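Local coordinates for ribokinase, putative (Burkholderia thailandensis, PDB 3B1O), which probably phosphorylates nucleosides, as a nucleoside kinase of the pfkB (ribokinase) family that binds inosine, AMP and ADP, at residues Met15-Arg20 against Ile33-Leu38; Leu259-Glu264 against Gly273-Leu278. One frame throughout, in Å; residues are numbered along the deposited sequence.

The two contacts lie on opposite sides of the chain's centre, about 36 Å apart between their centres and about 22 Å between nearest atoms, and they do not touch. Interaction 1 comes first along the chain and is complete before interaction 2 begins. There strand 10-17, of the small four-stranded sheet that probably corresponds to the lid of ribokinase-type kinases, packs by side chains on strand 34-38, which pairs with a strand of the second subunit. Interaction 2 packs helices 251-264 and 269-284 in the large domain built on the nine-stranded sheet. Each holds a residue of a binding site: Ser36 for inosine and AMP in interaction 1, Ser277 for ADP in interaction 2.

Interaction 1 of 2, residues Met15-Arg20 against Ile33-Leu38; sequences MTFEGR and INLSFL
Phe17 and Phe37 stack face to face, their ring centroids 4.2 Å apart and the planes inclined at 29°. The overlap is offset: Phe17 CD1 sits over the rim of the Phe37 ring, 3.4 Å from Phe37 CG, while Phe17 CB adds a CH-pi contact above the same ring. Beyond the stack, the far end of the Phe17 ring continues the apolar patch, CZ lying 3.8 Å from Leu35 CD2. Phe17 has CG anti to its backbone nitrogen (chi1 172°), which swings the ring across to Phe37; Gly19 CA covers its other face, 3.5 Å above the plane. At the margin, Glu18 OE2 stands 3.0 Å from Leu38 O, a meeting of two acceptors with no hydrogen bond between them. Glu18 is also the centre of an inverse gamma turn, closed by a weak Gly19 N to Phe17 O bond. Phe21 of helix 21-24 meets the Phe17 ring, and Thr106 of strand 101-108 touches both stacked phenylalanines. Strand 34-38 in turn pairs in parallel with a strand of the second subunit, carrying the sheet across the dimer interface.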
loop_
_atom_site.group_PDB
_atom_site.type_symbol
_atom_site.label_atom_id
_atom_site.label_comp_id
_atom_site.label_asym_id
_atom_site.label_seq_id
_atom_site.Cartn_x
_atom_site.Cartn_y
_atom_site.Cartn_z
ATOM N N MET A 15 0.995 -5.249 -5.699
ATOM C CA MET A 15 0.041 -4.671 -6.633
ATOM C C MET A 15 0.598 -4.810 -8.038
ATOM O O MET A 15 1.820 -4.829 -8.244
ATOM C CB MET A 15 -0.190 -3.190 -6.321
ATOM C CG MET A 15 -0.822 -2.939 -4.959
ATOM S SD MET A 15 -0.606 -1.232 -4.431
ATOM C CE MET A 15 1.054 -1.275 -3.763
ATOM N N THR A 16 -0.303 -4.921 -8.999
ATOM C CA THR A 16 0.101 -5.005 -10.383
ATOM C C THR A 16 -0.272 -3.715 -11.082
ATOM O O THR A 16 -1.401 -3.231 -10.949
ATOM C CB THR A 16 -0.538 -6.217 -11.098
ATOM O OG1 THR A 16 -1.960 -6.147 -10.965
ATOM C CG2 THR A 16 -0.060 -7.524 -10.474
ATOM N N PHE A 17 0.689 -3.162 -11.813
ATOM C CA PHE A 17 0.415 -2.097 -12.765
ATOM C C PHE A 17 0.350 -2.668 -14.176
ATOM O O PHE A 17 1.344 -3.183 -14.708
ATOM C CB PHE A 17 1.489 -0.998 -12.678
ATOM C CG PHE A 17 1.392 0.053 -13.763
ATOM C CD1 PHE A 17 0.158 0.525 -14.201
ATOM C CD2 PHE A 17 2.549 0.600 -14.314
ATOM C CE1 PHE A 17 0.077 1.502 -15.191
ATOM C CE2 PHE A 17 2.481 1.587 -15.295
ATOM C CZ PHE A 17 1.243 2.040 -15.734
ATOM N N GLU A 18 -0.829 -2.561 -14.785
ATOM C CA GLU A 18 -1.027 -2.985 -16.165
ATOM C C GLU A 18 -0.448 -1.931 -17.104
ATOM O O GLU A 18 -1.163 -1.229 -17.820
ATOM C CB GLU A 18 -2.513 -3.264 -16.452
ATOM C CG GLU A 18 -3.443 -2.032 -16.437
ATOM C CD GLU A 18 -3.904 -1.616 -15.038
ATOM O OE1 GLU A 18 -5.145 -1.542 -14.837
ATOM O OE2 GLU A 18 -3.043 -1.351 -14.157
ATOM N N GLY A 19 0.869 -1.810 -17.072
ATOM C CA GLY A 19 1.554 -0.816 -17.872
ATOM C C GLY A 19 3.030 -0.945 -17.608
ATOM O O GLY A 19 3.479 -1.930 -17.019
ATOM N N ARG A 20 3.785 0.054 -18.042
ATOM C CA ARG A 20 5.225 0.019 -17.932
ATOM C C ARG A 20 5.753 1.335 -17.400
ATOM O O ARG A 20 5.613 2.377 -18.044
ATOM C CB ARG A 20 5.845 -0.322 -19.284
ATOM C CG ARG A 20 5.675 -1.791 -19.633
ATOM C CD ARG A 20 6.097 -2.108 -21.043
ATOM N NE ARG A 20 5.955 -3.540 -21.309
ATOM C CZ ARG A 20 4.848 -4.120 -21.765
ATOM N NH1 ARG A 20 4.828 -5.431 -21.968
ATOM N NH2 ARG A 20 3.764 -3.396 -22.020
ATOM N N ILE A 33 5.886 14.376 -13.384
ATOM C CA ILE A 33 5.221 13.092 -13.572
ATOM C C ILE A 33 3.925 13.033 -12.766
ATOM O O ILE A 33 3.861 13.449 -11.608
ATOM C CB ILE A 33 6.135 11.893 -13.238
ATOM C CG1 ILE A 33 7.376 11.910 -14.144
ATOM C CG2 ILE A 33 5.372 10.591 -13.421
ATOM C CD1 ILE A 33 8.571 11.145 -13.584
ATOM N N ASN A 34 2.891 12.551 -13.434
ATOM C CA ASN A 34 1.582 12.364 -12.850
ATOM C C ASN A 34 1.057 11.008 -13.319
ATOM O O ASN A 34 0.094 10.950 -14.057
ATOM C CB ASN A 34 0.668 13.494 -13.329
ATOM C CG ASN A 34 -0.494 13.757 -12.387
ATOM O OD1 ASN A 34 -0.914 12.887 -11.614
ATOM N ND2 ASN A 34 -1.031 14.972 -12.457
ATOM N N LEU A 35 1.729 9.924 -12.930
ATOM C CA LEU A 35 1.318 8.580 -13.308
ATOM C C LEU A 35 0.145 8.178 -12.417
ATOM O O LEU A 35 0.293 8.048 -11.194
ATOM C CB LEU A 35 2.467 7.581 -13.105
ATOM C CG LEU A 35 2.625 6.274 -13.918
ATOM C CD1 LEU A 35 3.374 5.242 -13.140
ATOM C CD2 LEU A 35 1.332 5.664 -14.456
ATOM N N SER A 36 -1.011 7.964 -13.028
ATOM C CA SER A 36 -2.196 7.581 -12.282
ATOM C C SER A 36 -2.753 6.275 -12.857
ATOM O O SER A 36 -3.027 6.193 -14.052
ATOM C CB SER A 36 -3.231 8.709 -12.362
ATOM O OG SER A 36 -4.237 8.554 -11.384
ATOM N N PHE A 37 -2.908 5.251 -12.019
ATOM C CA PHE A 37 -3.410 3.959 -12.499
ATOM C C PHE A 37 -4.255 3.169 -11.490
ATOM O O PHE A 37 -4.200 3.413 -10.277
ATOM C CB PHE A 37 -2.268 3.091 -13.048
ATOM C CG PHE A 37 -1.192 2.776 -12.041
ATOM C CD1 PHE A 37 -0.063 3.587 -11.941
ATOM C CD2 PHE A 37 -1.288 1.656 -11.217
ATOM C CE1 PHE A 37 0.950 3.304 -11.017
ATOM C CE2 PHE A 37 -0.283 1.354 -10.295
ATOM C CZ PHE A 37 0.843 2.176 -10.186
ATOM N N LEU A 38 -5.021 2.212 -12.002
ATOM C CA LEU A 38 -5.866 1.382 -11.160
ATOM C C LEU A 38 -5.134 0.125 -10.776
ATOM O O LEU A 38 -4.473 -0.498 -11.607
ATOM C CB LEU A 38 -7.150 0.997 -11.891
ATOM C CG LEU A 38 -8.427 1.244 -11.093
ATOM C CD1 LEU A 38 -9.086 2.499 -11.607
ATOM C CD2 LEU A 38 -9.376 0.050 -11.199
#

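Interaction 2 of 2, residues Leu259-Glu264 against Gly273-Leu278; sequences LLYGIE and GRLASL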
loop_
_atom_site.group_PDB
_atom_site.type_symbol
_atom_site.label_atom_id
_atom_site.label_comp_id
_atom_site.label_asym_id
_atom_site.label_seq_id
_atom_site.Cartn_x
_atom_site.Cartn_y
_atom_site.Cartn_z
ATOM N N LEU A 259 22.854 -19.857 -1.011
ATOM C CA LEU A 259 24.266 -19.570 -0.792
ATOM C C LEU A 259 24.668 -19.980 0.630
ATOM O O LEU A 259 25.674 -20.656 0.836
ATOM C CB LEU A 259 24.570 -18.090 -1.064
ATOM C CG LEU A 259 26.048 -17.757 -1.240
ATOM C CD1 LEU A 259 26.552 -18.266 -2.585
ATOM C CD2 LEU A 259 26.291 -16.260 -1.126
ATOM N N LEU A 260 23.852 -19.590 1.603
ATOM C CA LEU A 260 24.091 -19.916 2.993
ATOM C C LEU A 260 24.135 -21.440 3.241
ATOM O O LEU A 260 25.004 -21.928 3.958
ATOM C CB LEU A 260 23.051 -19.225 3.876
ATOM C CG LEU A 260 23.223 -17.704 4.077
ATOM C CD1 LEU A 260 21.934 -17.070 4.564
ATOM C CD2 LEU A 260 24.340 -17.397 5.095
ATOM N N TYR A 261 23.221 -22.180 2.627
ATOM C CA TYR A 261 23.264 -23.640 2.694
ATOM C C TYR A 261 24.594 -24.188 2.167
ATOM O O TYR A 261 25.191 -25.067 2.775
ATOM C CB TYR A 261 22.109 -24.270 1.909
ATOM C CG TYR A 261 22.008 -25.774 2.104
ATOM C CD1 TYR A 261 21.279 -26.303 3.162
ATOM C CD2 TYR A 261 22.651 -26.660 1.236
ATOM C CE1 TYR A 261 21.177 -27.671 3.352
ATOM C CE2 TYR A 261 22.562 -28.053 1.425
ATOM C CZ TYR A 261 21.827 -28.540 2.474
ATOM O OH TYR A 261 21.734 -29.888 2.680
ATOM N N GLY A 262 25.030 -23.663 1.028
ATOM C CA GLY A 262 26.254 -24.112 0.385
ATOM C C GLY A 262 27.464 -23.860 1.254
ATOM O O GLY A 262 28.333 -24.723 1.381
ATOM N N ILE A 263 27.507 -22.684 1.876
ATOM C CA ILE A 263 28.630 -22.311 2.739
ATOM C C ILE A 263 28.711 -23.218 3.968
ATOM O O ILE A 263 29.799 -23.680 4.333
ATOM C CB ILE A 263 28.601 -20.806 3.135
ATOM C CG1 ILE A 263 28.919 -19.945 1.904
ATOM C CG2 ILE A 263 29.572 -20.518 4.295
ATOM C CD1 ILE A 263 28.554 -18.457 2.068
ATOM N N GLU A 264 27.568 -23.495 4.594
ATOM C CA GLU A 264 27.615 -24.323 5.799
ATOM C C GLU A 264 27.960 -25.797 5.533
ATOM O O GLU A 264 28.681 -26.403 6.303
ATOM C CB GLU A 264 26.367 -24.159 6.660
ATOM C CG GLU A 264 25.088 -24.708 6.096
ATOM C CD GLU A 264 24.055 -24.970 7.196
ATOM O OE1 GLU A 264 22.861 -24.632 7.005
ATOM O OE2 GLU A 264 24.445 -25.500 8.259
ATOM N N GLY A 273 27.242 -21.187 -5.503
ATOM C CA GLY A 273 26.619 -20.212 -6.401
ATOM C C GLY A 273 25.534 -20.809 -7.296
ATOM O O GLY A 273 24.473 -20.231 -7.469
ATOM N N ARG A 274 25.824 -21.959 -7.894
ATOM C CA ARG A 274 24.834 -22.692 -8.672
ATOM C C ARG A 274 23.537 -22.970 -7.884
ATOM O O ARG A 274 22.435 -22.680 -8.381
ATOM C CB ARG A 274 25.452 -23.979 -9.239
ATOM C CG ARG A 274 26.372 -23.700 -10.411
ATOM C CD ARG A 274 27.191 -24.920 -10.851
ATOM N NE ARG A 274 27.883 -24.683 -12.119
ATOM C CZ ARG A 274 28.887 -23.819 -12.292
ATOM N NH1 ARG A 274 29.325 -23.075 -11.279
ATOM N NH2 ARG A 274 29.453 -23.687 -13.484
ATOM N N LEU A 275 23.665 -23.491 -6.663
ATOM C CA LEU A 275 22.504 -23.764 -5.814
ATOM C C LEU A 275 21.694 -22.483 -5.537
ATOM O O LEU A 275 20.465 -22.464 -5.677
ATOM C CB LEU A 275 22.925 -24.404 -4.487
ATOM C CG LEU A 275 21.747 -24.690 -3.535
ATOM C CD1 LEU A 275 20.768 -25.736 -4.113
ATOM C CD2 LEU A 275 22.225 -25.085 -2.149
ATOM N N ALA A 276 22.412 -21.426 -5.163
ATOM C CA ALA A 276 21.852 -20.089 -5.013
ATOM C C ALA A 276 21.051 -19.678 -6.252
ATOM O O ALA A 276 19.898 -19.238 -6.154
ATOM C CB ALA A 276 22.990 -19.094 -4.755
ATOM N N SER A 277 21.677 -19.840 -7.417
ATOM C CA SER A 277 21.073 -19.445 -8.695
ATOM C C SER A 277 19.815 -20.277 -9.025
ATOM O O SER A 277 18.831 -19.749 -9.552
ATOM C CB SER A 277 22.102 -19.582 -9.805
ATOM O OG SER A 277 21.497 -19.464 -11.078
ATOM N N LEU A 278 19.864 -21.568 -8.711
ATOM C CA LEU A 278 18.695 -22.454 -8.821
ATOM C C LEU A 278 17.535 -22.006 -7.930
ATOM O O LEU A 278 16.394 -21.939 -8.384
ATOM C CB LEU A 278 19.071 -23.912 -8.508
ATOM C CG LEU A 278 17.923 -24.934 -8.410
ATOM C CD1 LEU A 278 17.148 -25.005 -9.731
ATOM C CD2 LEU A 278 18.452 -26.325 -8.026
#
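Leu275 and Tyr261 meet obliquely between their helices, Leu275 CD2 lying 3.8 Å from Tyr261 CD2. The same methyl also comes 4.1 Å from Tyr261 CB, so one branch of the leucine touches both the root of the tyrosine and the near part of its ring. With CG of Tyr261 anti to the backbone nitrogen (chi1 -172°), the ring lies alongside Leu275 CD2 and runs on past it. Farther out, the tyrosine hydroxyl is hydrogen-bonded to Arg296, and His265 stacks on the ring. A second point of contact lies where the backbones are closest: Ala276 CB is 3.8 Å from Leu259 N and 4.1 Å from Leu259 CB, a short methyl set against the neighbouring main chain.

The two segments form a near-antiparallel helix pair, at 154° and with axes 8.2 Å apart, in the alpha/beta domain of the ribokinase fold. Leu259 CD1 comes 4.2 Å from Gly273 N. Gly262 puts no side chain on the face toward Leu275, and its N is 4.5 Å from Leu275 CD2. Leu259 also touches Ile164 of the central sheet, and Leu275 is covered by Ile299 of helix 296-307. Ser277, which follows Ala276 and is part of the ADP site, has its hydroxyl bonded to Pro238 O.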